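PDB 6AQK: toxin protein from Yersinia entomophaga, which probably acts as a toxin that transfers ADP-ribose to target molecules, being the C-terminal domain of the insect pathogen's RHS2 protein. Local coordinates for residues W163-V174 with V185-I195. Numbering follows the deposited sequence.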
loop_
_atom_site.group_PDB
_atom_site.type_symbol
_atom_site.label_atom_id
_atom_site.label_comp_id
_atom_site.label_asym_id
_atom_site.label_seq_id
_atom_site.Cartn_x
_atom_site.Cartn_y
_atom_site.Cartn_z
ATOM N N TRP A 163 -8.424 -3.918 -2.719
ATOM C CA TRP A 163 -8.641 -4.057 -1.308
ATOM C C TRP A 163 -9.879 -3.279 -0.871
ATOM O O TRP A 163 -10.126 -2.180 -1.321
ATOM C CB TRP A 163 -7.470 -3.467 -0.531
ATOM C CG TRP A 163 -6.077 -3.875 -0.880
ATOM C CD1 TRP A 163 -5.368 -3.546 -1.996
ATOM C CD2 TRP A 163 -5.138 -4.628 -0.023
ATOM N NE1 TRP A 163 -4.079 -4.034 -1.918
ATOM C CE2 TRP A 163 -3.904 -4.689 -0.725
ATOM C CE3 TRP A 163 -5.227 -5.251 1.224
ATOM C CZ2 TRP A 163 -2.780 -5.305 -0.195
ATOM C CZ3 TRP A 163 -4.101 -5.841 1.753
ATOM C CH2 TRP A 163 -2.900 -5.898 1.020
ATOM N N HIS A 164 -10.625 -3.858 0.055
ATOM C CA HIS A 164 -11.756 -3.191 0.662
ATOM C C HIS A 164 -11.464 -3.160 2.134
ATOM O O HIS A 164 -11.497 -4.194 2.810
ATOM C CB HIS A 164 -13.042 -3.962 0.388
ATOM C CG HIS A 164 -14.248 -3.325 0.980
ATOM N ND1 HIS A 164 -15.471 -3.941 0.999
ATOM C CD2 HIS A 164 -14.410 -2.127 1.592
ATOM C CE1 HIS A 164 -16.353 -3.139 1.571
ATOM N NE2 HIS A 164 -15.734 -2.027 1.932
ATOM N N PHE A 165 -11.162 -1.954 2.601
ATOM C CA PHE A 165 -10.764 -1.681 3.977
ATOM C C PHE A 165 -11.935 -1.224 4.812
ATOM O O PHE A 165 -12.658 -0.305 4.452
ATOM C CB PHE A 165 -9.711 -0.627 3.986
ATOM C CG PHE A 165 -8.393 -1.117 3.422
ATOM C CD1 PHE A 165 -7.710 -2.180 4.004
ATOM C CD2 PHE A 165 -7.838 -0.501 2.326
ATOM C CE1 PHE A 165 -6.531 -2.661 3.457
ATOM C CE2 PHE A 165 -6.697 -0.991 1.777
ATOM C CZ PHE A 165 -6.026 -2.010 2.343
ATOM N N ASP A 166 -12.119 -1.941 5.904
ATOM C CA ASP A 166 -12.986 -1.512 7.015
ATOM C C ASP A 166 -12.128 -0.767 8.040
ATOM O O ASP A 166 -11.212 -1.340 8.626
ATOM C CB ASP A 166 -13.642 -2.776 7.605
ATOM C CG ASP A 166 -14.497 -2.502 8.814
ATOM O OD1 ASP A 166 -14.861 -1.336 9.052
ATOM O OD2 ASP A 166 -14.829 -3.488 9.524
ATOM N N LEU A 167 -12.442 0.503 8.248
ATOM C CA LEU A 167 -11.634 1.329 9.163
ATOM C C LEU A 167 -12.170 1.212 10.590
ATOM O O LEU A 167 -13.221 1.660 10.841
ATOM C CB LEU A 167 -11.620 2.753 8.688
ATOM C CG LEU A 167 -10.540 3.089 7.675
ATOM C CD1 LEU A 167 -10.310 2.067 6.592
ATOM C CD2 LEU A 167 -10.760 4.486 7.112
ATOM N N GLU A 168 -11.405 0.653 11.516
ATOM C CA GLU A 168 -11.905 0.516 12.925
ATOM C C GLU A 168 -11.663 1.879 13.600
ATOM O O GLU A 168 -10.685 2.557 13.271
ATOM C CB GLU A 168 -11.138 -0.528 13.683
ATOM C CG GLU A 168 -11.443 -1.965 13.248
ATOM C CD GLU A 168 -10.785 -3.011 14.164
ATOM O OE1 GLU A 168 -9.941 -2.690 15.061
ATOM O OE2 GLU A 168 -11.113 -4.195 13.966
ATOM N N PRO A 169 -12.511 2.265 14.578
ATOM C CA PRO A 169 -12.245 3.501 15.337
ATOM C C PRO A 169 -10.809 3.546 15.884
ATOM O O PRO A 169 -10.328 2.565 16.396
ATOM C CB PRO A 169 -13.299 3.411 16.480
ATOM C CG PRO A 169 -14.441 2.716 15.813
ATOM C CD PRO A 169 -13.754 1.588 15.045
ATOM N N GLY A 170 -10.134 4.666 15.754
ATOM C CA GLY A 170 -8.726 4.766 16.211
ATOM C C GLY A 170 -7.716 4.330 15.140
ATOM O O GLY A 170 -6.519 4.262 15.404
ATOM N N HIS A 171 -8.212 4.021 13.931
ATOM C CA HIS A 171 -7.289 3.651 12.799
ATOM C C HIS A 171 -6.373 4.788 12.468
ATOM O O HIS A 171 -6.594 5.941 12.877
ATOM C CB HIS A 171 -8.075 3.289 11.566
ATOM C CG HIS A 171 -8.849 4.414 11.016
ATOM N ND1 HIS A 171 -8.277 5.402 10.229
ATOM C CD2 HIS A 171 -10.129 4.795 11.238
ATOM C CE1 HIS A 171 -9.191 6.321 9.979
ATOM N NE2 HIS A 171 -10.333 5.968 10.577
ATOM N N ALA A 172 -5.351 4.497 11.682
ATOM C CA ALA A 172 -4.265 5.434 11.406
ATOM C C ALA A 172 -4.371 6.137 10.045
ATOM O O ALA A 172 -3.445 6.783 9.631
ATOM C CB ALA A 172 -2.925 4.672 11.506
ATOM N N GLY A 173 -5.519 6.075 9.378
ATOM C CA GLY A 173 -5.669 6.662 8.047
ATOM C C GLY A 173 -5.820 8.170 8.159
ATOM O O GLY A 173 -6.615 8.670 8.953
ATOM N N VAL A 174 -5.103 8.896 7.314
ATOM C CA VAL A 174 -5.205 10.311 7.315
ATOM C C VAL A 174 -5.593 10.897 5.974
ATOM O O VAL A 174 -5.210 10.390 4.882
ATOM C CB VAL A 174 -3.873 10.883 7.740
ATOM C CG1 VAL A 174 -3.502 10.414 9.126
ATOM C CG2 VAL A 174 -2.741 10.598 6.775
ATOM N N VAL A 185 -6.906 8.646 1.188
ATOM C CA VAL A 185 -6.638 8.449 2.600
ATOM C C VAL A 185 -5.377 7.606 2.715
ATOM O O VAL A 185 -5.332 6.523 2.176
ATOM C CB VAL A 185 -7.827 7.704 3.268
ATOM C CG1 VAL A 185 -7.497 7.321 4.690
ATOM C CG2 VAL A 185 -9.122 8.502 3.154
ATOM N N THR A 186 -4.395 8.074 3.454
ATOM C CA THR A 186 -3.138 7.372 3.580
ATOM C C THR A 186 -2.860 6.738 4.922
ATOM O O THR A 186 -3.258 7.285 6.010
ATOM C CB THR A 186 -2.025 8.413 3.271
ATOM O OG1 THR A 186 -2.397 9.141 2.091
ATOM C CG2 THR A 186 -0.628 7.751 3.055
ATOM N N PHE A 187 -2.120 5.626 4.893
ATOM C CA PHE A 187 -1.819 4.863 6.094
ATOM C C PHE A 187 -0.350 4.813 6.236
ATOM O O PHE A 187 0.367 4.890 5.241
ATOM C CB PHE A 187 -2.427 3.488 6.048
ATOM C CG PHE A 187 -3.920 3.512 6.128
ATOM C CD1 PHE A 187 -4.683 3.838 5.013
ATOM C CD2 PHE A 187 -4.545 3.369 7.347
ATOM C CE1 PHE A 187 -6.061 3.860 5.089
ATOM C CE2 PHE A 187 -5.927 3.373 7.437
ATOM C CZ PHE A 187 -6.682 3.653 6.312
ATOM N N PRO A 188 0.139 4.751 7.477
ATOM C CA PRO A 188 1.556 4.823 7.663
ATOM C C PRO A 188 2.333 3.541 7.434
ATOM O O PRO A 188 1.786 2.432 7.442
ATOM C CB PRO A 188 1.663 5.296 9.138
ATOM C CG PRO A 188 0.528 4.578 9.757
ATOM C CD PRO A 188 -0.561 4.707 8.759
ATOM N N LEU A 189 3.630 3.692 7.208
ATOM C CA LEU A 189 4.520 2.520 7.187
ATOM C C LEU A 189 4.319 1.668 8.469
ATOM O O LEU A 189 4.216 2.223 9.583
ATOM C CB LEU A 189 5.963 2.979 7.089
ATOM C CG LEU A 189 7.009 1.848 6.860
ATOM C CD1 LEU A 189 6.684 1.016 5.610
ATOM C CD2 LEU A 189 8.394 2.456 6.749
ATOM N N TYR A 190 4.218 0.358 8.330
ATOM C CA TYR A 190 3.933 -0.582 9.451
ATOM C C TYR A 190 2.532 -0.509 10.013
ATOM O O TYR A 190 2.237 -1.154 11.011
ATOM C CB TYR A 190 4.975 -0.570 10.586
ATOM C CG TYR A 190 6.410 -0.421 10.109
ATOM C CD1 TYR A 190 6.958 -1.282 9.170
ATOM C CD2 TYR A 190 7.254 0.542 10.678
ATOM C CE1 TYR A 190 8.271 -1.158 8.727
ATOM C CE2 TYR A 190 8.586 0.681 10.225
ATOM C CZ TYR A 190 9.097 -0.177 9.287
ATOM O OH TYR A 190 10.406 -0.071 8.864
ATOM N N ASN A 191 1.617 0.169 9.318
ATOM C CA ASN A 191 0.220 0.164 9.695
ATOM C C ASN A 191 -0.245 -1.272 9.901
ATOM O O ASN A 191 0.041 -2.147 9.077
ATOM C CB ASN A 191 -0.586 0.831 8.587
ATOM C CG ASN A 191 -2.058 0.857 8.866
ATOM O OD1 ASN A 191 -2.455 1.428 9.862
ATOM N ND2 ASN A 191 -2.867 0.243 7.981
ATOM N N ARG A 192 -0.982 -1.487 10.985
ATOM C CA ARG A 192 -1.520 -2.792 11.301
ATOM C C ARG A 192 -2.844 -3.015 10.639
ATOM O O ARG A 192 -3.752 -2.203 10.767
ATOM C CB ARG A 192 -1.670 -2.953 12.844
ATOM C CG ARG A 192 -0.304 -3.074 13.528
ATOM C CD ARG A 192 -0.309 -3.260 15.044
ATOM N NE ARG A 192 -1.565 -2.839 15.643
ATOM C CZ ARG A 192 -2.491 -3.631 16.207
ATOM N NH1 ARG A 192 -3.580 -3.078 16.709
ATOM N NH2 ARG A 192 -2.347 -4.958 16.310
ATOM N N MET A 193 -2.958 -4.154 9.990
ATOM C CA MET A 193 -4.215 -4.578 9.376
ATOM C C MET A 193 -4.462 -6.072 9.636
ATOM O O MET A 193 -3.538 -6.856 9.851
ATOM C CB MET A 193 -4.236 -4.271 7.896
ATOM C CG MET A 193 -3.272 -5.030 7.027
ATOM S SD MET A 193 -3.464 -4.695 5.226
ATOM C CE MET A 193 -3.122 -2.957 5.206
ATOM N N LYS A 194 -5.724 -6.442 9.589
ATOM C CA LYS A 194 -6.152 -7.819 9.767
ATOM C C LYS A 194 -6.838 -8.249 8.487
ATOM O O LYS A 194 -7.823 -7.628 8.151
ATOM C CB LYS A 194 -7.095 -7.890 10.953
ATOM C CG LYS A 194 -7.629 -9.276 11.255
ATOM C CD LYS A 194 -8.679 -9.058 12.331
ATOM C CE LYS A 194 -9.555 -10.264 12.617
ATOM N NZ LYS A 194 -8.810 -11.163 13.540
ATOM N N ILE A 195 -6.243 -9.198 7.772
ATOM C CA ILE A 195 -6.829 -9.728 6.548
ATOM C C ILE A 195 -7.952 -10.649 7.020
ATOM O O ILE A 195 -7.697 -11.615 7.781
ATOM C CB ILE A 195 -5.856 -10.534 5.703
ATOM C CG1 ILE A 195 -4.540 -9.751 5.450
ATOM C CG2 ILE A 195 -6.526 -10.961 4.370
ATOM C CD1 ILE A 195 -4.737 -8.381 4.862
HETATM O O HOH W 1 -4.957 1.707 10.813
#
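Phe187 meets Gly173 in a CH-pi contact beside a single antiparallel beta bridge, where the loop after strand 161-167 returns to strand 184-187 in what is probably an ADP-ribosyltransferase fold. Gly173 CA lies 3.6 Å from the centroid of the Phe187 ring and 21° off its normal, which places it over the face. With CG anti to the carbonyl carbon (chi1 -68°), the ring turns one face against the backbone of Gly173, and its CZ touches Leu167 CD1.

The bridge pairs Val174 with Thr186 as a hydrogen-bonded pair: Val174 N to Thr186 O and Thr186 N to Val174 O are both 2.8 Å, each donor in the plane of the carbonyl it meets. Gly173 CA adds a CA-H...O contact to Thr186 O at 3.2 Å. Val174 CG2 sits 3.4 Å from Thr186 O, and Trp91 packs on the Val174 side chain.

Ala172 CB packs 3.6 Å from Pro188 CD. A water accepts from Ala172 N and donates to Asn191 OD1, linking the loop to the type II turn Pro188-Asn191.

The axes of strand segments 163-167 and 192-195 come within 9.1 Å; strand 220-226 lies between them in the mixed sheet, and side chains bridge the gap. Met193 SD makes Met-aromatic contacts with Trp163 and Phe165: it is oblique to the former's six-membered ring and at the latter's edge, while Met193 CE rests 3.8 Å from Phe165 CE1.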